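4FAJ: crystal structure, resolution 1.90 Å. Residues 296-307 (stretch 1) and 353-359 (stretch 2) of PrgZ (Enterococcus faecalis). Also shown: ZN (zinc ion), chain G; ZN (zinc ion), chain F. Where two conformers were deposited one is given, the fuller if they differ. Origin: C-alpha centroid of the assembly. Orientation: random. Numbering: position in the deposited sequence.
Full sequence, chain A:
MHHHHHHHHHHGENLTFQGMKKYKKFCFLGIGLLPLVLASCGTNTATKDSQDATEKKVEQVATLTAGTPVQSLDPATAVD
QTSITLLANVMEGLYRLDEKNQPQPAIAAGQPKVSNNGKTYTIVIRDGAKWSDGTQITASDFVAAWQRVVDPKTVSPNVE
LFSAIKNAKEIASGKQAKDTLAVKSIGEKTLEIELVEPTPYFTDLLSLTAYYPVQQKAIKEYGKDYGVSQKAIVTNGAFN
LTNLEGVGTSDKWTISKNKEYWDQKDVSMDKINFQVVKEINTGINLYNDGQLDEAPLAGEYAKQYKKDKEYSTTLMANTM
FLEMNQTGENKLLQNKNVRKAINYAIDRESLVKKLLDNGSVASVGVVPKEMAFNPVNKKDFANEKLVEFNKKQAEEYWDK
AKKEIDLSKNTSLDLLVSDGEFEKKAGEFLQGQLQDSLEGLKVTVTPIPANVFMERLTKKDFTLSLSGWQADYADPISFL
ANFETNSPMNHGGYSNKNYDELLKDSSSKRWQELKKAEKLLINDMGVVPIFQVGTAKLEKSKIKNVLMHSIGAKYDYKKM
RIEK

Stretch 1, residues 296-307: PLAGEYAKQYKK
Stretch 2 (353-359) KKLLDNG

Stretch 1 enters in extended conformation, with Pro296 at phi/psi -73/153 and Leu297 at -135/145. Ala298 remains extended at -163/169, Gly299 turns sharply at 50/-138, and Glu300 to Lys303 have helical phi/psi, close to -60/-45. The helix is supported by backbone bonds from Ala302 N to Ala298 O (3.1 Å), Lys303 N to Gly299 O (3.0 Å), Gln304 N to Glu300 O (3.0 Å) and Tyr305 N to Tyr301 O (3.1 Å). Stretch 2 opens with the last turn of a helix, 353-356, a wider pi-type turn, and continues as loop. Asp357 is the first residue to leave helical geometry, with positive phi (53/42); Asn358 follows at -148/28 and Gly359 at 91/-2.

The closest CA atoms across the stretches are those of Gly299 and Leu356, 4.7 Å apart. Here the backbones meet directly: Gly299 N donates to Leu356 O at 2.7 Å, with an N-H...acceptor angle of 149°. Gly299 N is also 3.3 Å from Leu355 O, but the poor angle excludes a second hydrogen bond. Glycine suits this site on two counts: positive phi favours it, and an ideal CB would lie 3.1 Å from Leu355 O. Even Gly299 CA is 3.1 Å from Leu355 O, which shows how closely the chains pack. Gly359 also has backbone angles that call for glycine, since a CB would be jammed against the preceding carbonyl oxygen.

Asp357 has the largest area covered by the other stretch, and its CA-to-CB bond points toward stretch 1. With chi1 t (-161°) and chi2 8°, it places OD1 2.7 Å from Lys306 NZ in a salt bridge. The CA-to-CB bond of Lys306 points toward stretch 2; chi1 and chi2 are t, chi3 lies between wells at -91°, and chi4 is t. Lys306 NZ also donates to Asp357 O at 3.1 Å, so it binds both the side chain and the backbone of one residue. Asp357 OD1 additionally binds a zinc ion (chain G) at 2.2 Å, bringing metal and ammonium to the same carboxylate oxygen. Lys303 CB approaches Asp357 OD2 at 3.6 Å, while its side-chain end leads away.

Asn358, chi1 p (65°) and chi2 -3°, directs ND2 to Leu297 O. This hydrogen bond is weak at 3.3 Å but nearly linear (176°), and it connects the amide to the backbone of stretch 1. Ala298 CB lies 3.8 Å from Asn358 ND2. The CA-to-CB bond of Ala302 points toward stretch 2, its CB 3.5 Å from Asp357 O and 4.0 Å from Asn358 CB; Ala302 is buried, and its methyl packs there.

The contact buries 335 Å², summed over both sides. Leu356 (chi1 m, chi2 t) is itself buried; its CA-to-CB bond points away from stretch 1, and its contact is made by the backbone carbonyl, Leu356 O accepting from Gly299 N. Outside the interface, Tyr301 (chi1 m) binds the second zinc (chain F) through OH at 2.0 Å.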

# COMPACT_ATOMS: atom_id res chain seq x y z
N PRO A 296 16.64 -8.26 -4.74
CA PRO A 296 16.02 -8.41 -3.43
C PRO A 296 16.60 -9.61 -2.69
O PRO A 296 17.08 -10.56 -3.33
CB PRO A 296 14.54 -8.64 -3.76
CG PRO A 296 14.59 -9.32 -5.08
CD PRO A 296 15.70 -8.64 -5.82
N LEU A 297 16.57 -9.55 -1.36
CA LEU A 297 17.14 -10.60 -0.50
C LEU A 297 16.24 -11.00 0.67
O LEU A 297 15.53 -10.17 1.24
CB LEU A 297 18.48 -10.12 0.06
CG LEU A 297 19.61 -9.83 -0.92
CD1 LEU A 297 20.79 -9.15 -0.22
CD2 LEU A 297 20.07 -11.09 -1.64
N ALA A 298 16.28 -12.29 1.02
CA ALA A 298 15.62 -12.83 2.21
C ALA A 298 16.21 -14.20 2.54
O ALA A 298 16.93 -14.76 1.73
CB ALA A 298 14.14 -12.95 1.98
N GLY A 299 15.88 -14.72 3.72
CA GLY A 299 16.31 -16.05 4.16
C GLY A 299 17.79 -16.32 4.02
O GLY A 299 18.62 -15.47 4.33
N GLU A 300 18.13 -17.53 3.56
CA GLU A 300 19.53 -17.92 3.42
C GLU A 300 20.32 -16.97 2.51
O GLU A 300 21.51 -16.77 2.73
CB GLU A 300 19.61 -19.37 2.93
CG GLU A 300 21.01 -19.92 2.67
CD GLU A 300 21.87 -20.06 3.93
OE1 GLU A 300 21.34 -19.98 5.07
OE2 GLU A 300 23.10 -20.28 3.76
N TYR A 301 19.67 -16.39 1.51
CA TYR A 301 20.34 -15.46 0.60
C TYR A 301 20.75 -14.19 1.35
O TYR A 301 21.85 -13.68 1.17
CB TYR A 301 19.44 -15.10 -0.59
CG TYR A 301 18.86 -16.28 -1.32
CD1 TYR A 301 19.63 -17.02 -2.22
CD2 TYR A 301 17.54 -16.68 -1.13
CE1 TYR A 301 19.11 -18.11 -2.92
CE2 TYR A 301 17.00 -17.80 -1.81
CZ TYR A 301 17.79 -18.50 -2.70
OH TYR A 301 17.28 -19.57 -3.40
N ALA A 302 19.84 -13.67 2.16
CA ALA A 302 20.15 -12.49 2.99
C ALA A 302 21.25 -12.81 3.99
O ALA A 302 22.18 -12.02 4.18
CB ALA A 302 18.91 -12.02 3.70
N LYS A 303 21.15 -13.97 4.64
CA LYS A 303 22.18 -14.46 5.56
C LYS A 303 23.58 -14.43 4.93
O LYS A 303 24.54 -13.95 5.55
CB LYS A 303 21.84 -15.89 6.03
CG LYS A 303 22.64 -16.36 7.25
CD LYS A 303 21.98 -17.57 7.89
CE LYS A 303 22.29 -17.67 9.38
NZ LYS A 303 23.70 -18.08 9.63
N GLN A 304 23.71 -14.91 3.70
CA GLN A 304 25.01 -14.95 3.04
C GLN A 304 25.52 -13.58 2.56
O GLN A 304 26.73 -13.36 2.51
CB GLN A 304 25.00 -15.96 1.90
CG GLN A 304 24.78 -17.41 2.35
CD GLN A 304 25.70 -17.83 3.48
OE1 GLN A 304 26.77 -17.25 3.68
NE2 GLN A 304 25.29 -18.84 4.23
N TYR A 305 24.62 -12.67 2.20
CA TYR A 305 25.03 -11.34 1.66
C TYR A 305 24.98 -10.18 2.67
O TYR A 305 25.30 -9.03 2.33
CB TYR A 305 24.21 -11.01 0.41
CG TYR A 305 24.69 -11.76 -0.80
CD1 TYR A 305 24.16 -12.99 -1.13
CD2 TYR A 305 25.71 -11.24 -1.60
CE1 TYR A 305 24.63 -13.70 -2.24
CE2 TYR A 305 26.19 -11.94 -2.71
CZ TYR A 305 25.64 -13.17 -3.02
OH TYR A 305 26.11 -13.86 -4.12
N LYS A 306 24.62 -10.52 3.91
CA LYS A 306 24.44 -9.56 5.01
C LYS A 306 25.64 -8.61 5.21
O LYS A 306 25.46 -7.43 5.52
CB LYS A 306 24.18 -10.35 6.31
CG LYS A 306 23.41 -9.60 7.36
CD LYS A 306 22.75 -10.57 8.35
CE LYS A 306 21.32 -10.96 7.92
NZ LYS A 306 20.54 -11.45 9.09
N LYS A 307 26.84 -9.14 5.03
CA LYS A 307 28.06 -8.36 5.27
C LYS A 307 28.65 -7.74 4.00
O LYS A 307 29.75 -7.20 4.03
CB LYS A 307 29.13 -9.23 5.95
CG LYS A 307 28.97 -9.37 7.45
CD LYS A 307 27.78 -10.24 7.83
CE LYS A 307 27.92 -10.79 9.25
NZ LYS A 307 28.20 -9.70 10.24
N LYS A 353 13.32 -14.39 12.26
CA LYS A 353 14.73 -14.76 12.48
C LYS A 353 15.25 -15.75 11.44
O LYS A 353 16.38 -15.62 10.94
CB LYS A 353 14.92 -15.36 13.87
CG LYS A 353 14.84 -14.35 15.02
CD LYS A 353 14.81 -15.02 16.40
CE LYS A 353 16.00 -15.95 16.62
NZ LYS A 353 17.30 -15.32 16.21
N LYS A 354 14.44 -16.75 11.11
CA LYS A 354 14.89 -17.89 10.31
C LYS A 354 14.46 -17.74 8.87
O LYS A 354 15.28 -17.81 7.97
CB LYS A 354 14.33 -19.19 10.90
CG LYS A 354 14.58 -19.34 12.39
CD LYS A 354 13.82 -20.52 12.98
CE LYS A 354 13.95 -20.55 14.51
NZ LYS A 354 12.98 -21.48 15.17
N LEU A 355 13.17 -17.51 8.65
CA LEU A 355 12.63 -17.44 7.30
C LEU A 355 13.00 -16.15 6.57
O LEU A 355 13.49 -16.21 5.45
CB LEU A 355 11.11 -17.63 7.33
CG LEU A 355 10.41 -17.84 5.99
CD1 LEU A 355 9.07 -18.50 6.20
CD2 LEU A 355 10.25 -16.53 5.24
N LEU A 356 12.79 -15.00 7.21
CA LEU A 356 13.07 -13.72 6.56
C LEU A 356 14.51 -13.29 6.73
O LEU A 356 15.19 -13.02 5.74
CB LEU A 356 12.13 -12.64 7.08
CG LEU A 356 10.66 -12.95 6.84
CD1 LEU A 356 9.82 -11.89 7.50
CD2 LEU A 356 10.37 -13.06 5.36
N ASP A 357 14.95 -13.17 7.98
CA ASP A 357 16.35 -12.95 8.33
C ASP A 357 16.99 -11.76 7.59
O ASP A 357 18.13 -11.82 7.14
CB ASP A 357 17.15 -14.24 8.04
CG ASP A 357 18.47 -14.29 8.77
OD1 ASP A 357 18.72 -13.40 9.62
OD2 ASP A 357 19.25 -15.22 8.49
N ASN A 358 16.24 -10.67 7.49
CA ASN A 358 16.64 -9.56 6.64
C ASN A 358 16.21 -8.19 7.17
O ASN A 358 15.98 -7.27 6.38
CB ASN A 358 16.02 -9.77 5.25
CG ASN A 358 14.51 -9.70 5.27
OD1 ASN A 358 13.89 -9.56 6.33
ND2 ASN A 358 13.90 -9.83 4.10
N GLY A 359 16.07 -8.06 8.48
CA GLY A 359 15.70 -6.79 9.09
C GLY A 359 14.21 -6.60 9.26
O GLY A 359 13.78 -5.60 9.81
ZN ZN G . 20.29 -13.74 11.11
ZN ZN F . 15.41 -19.77 -4.10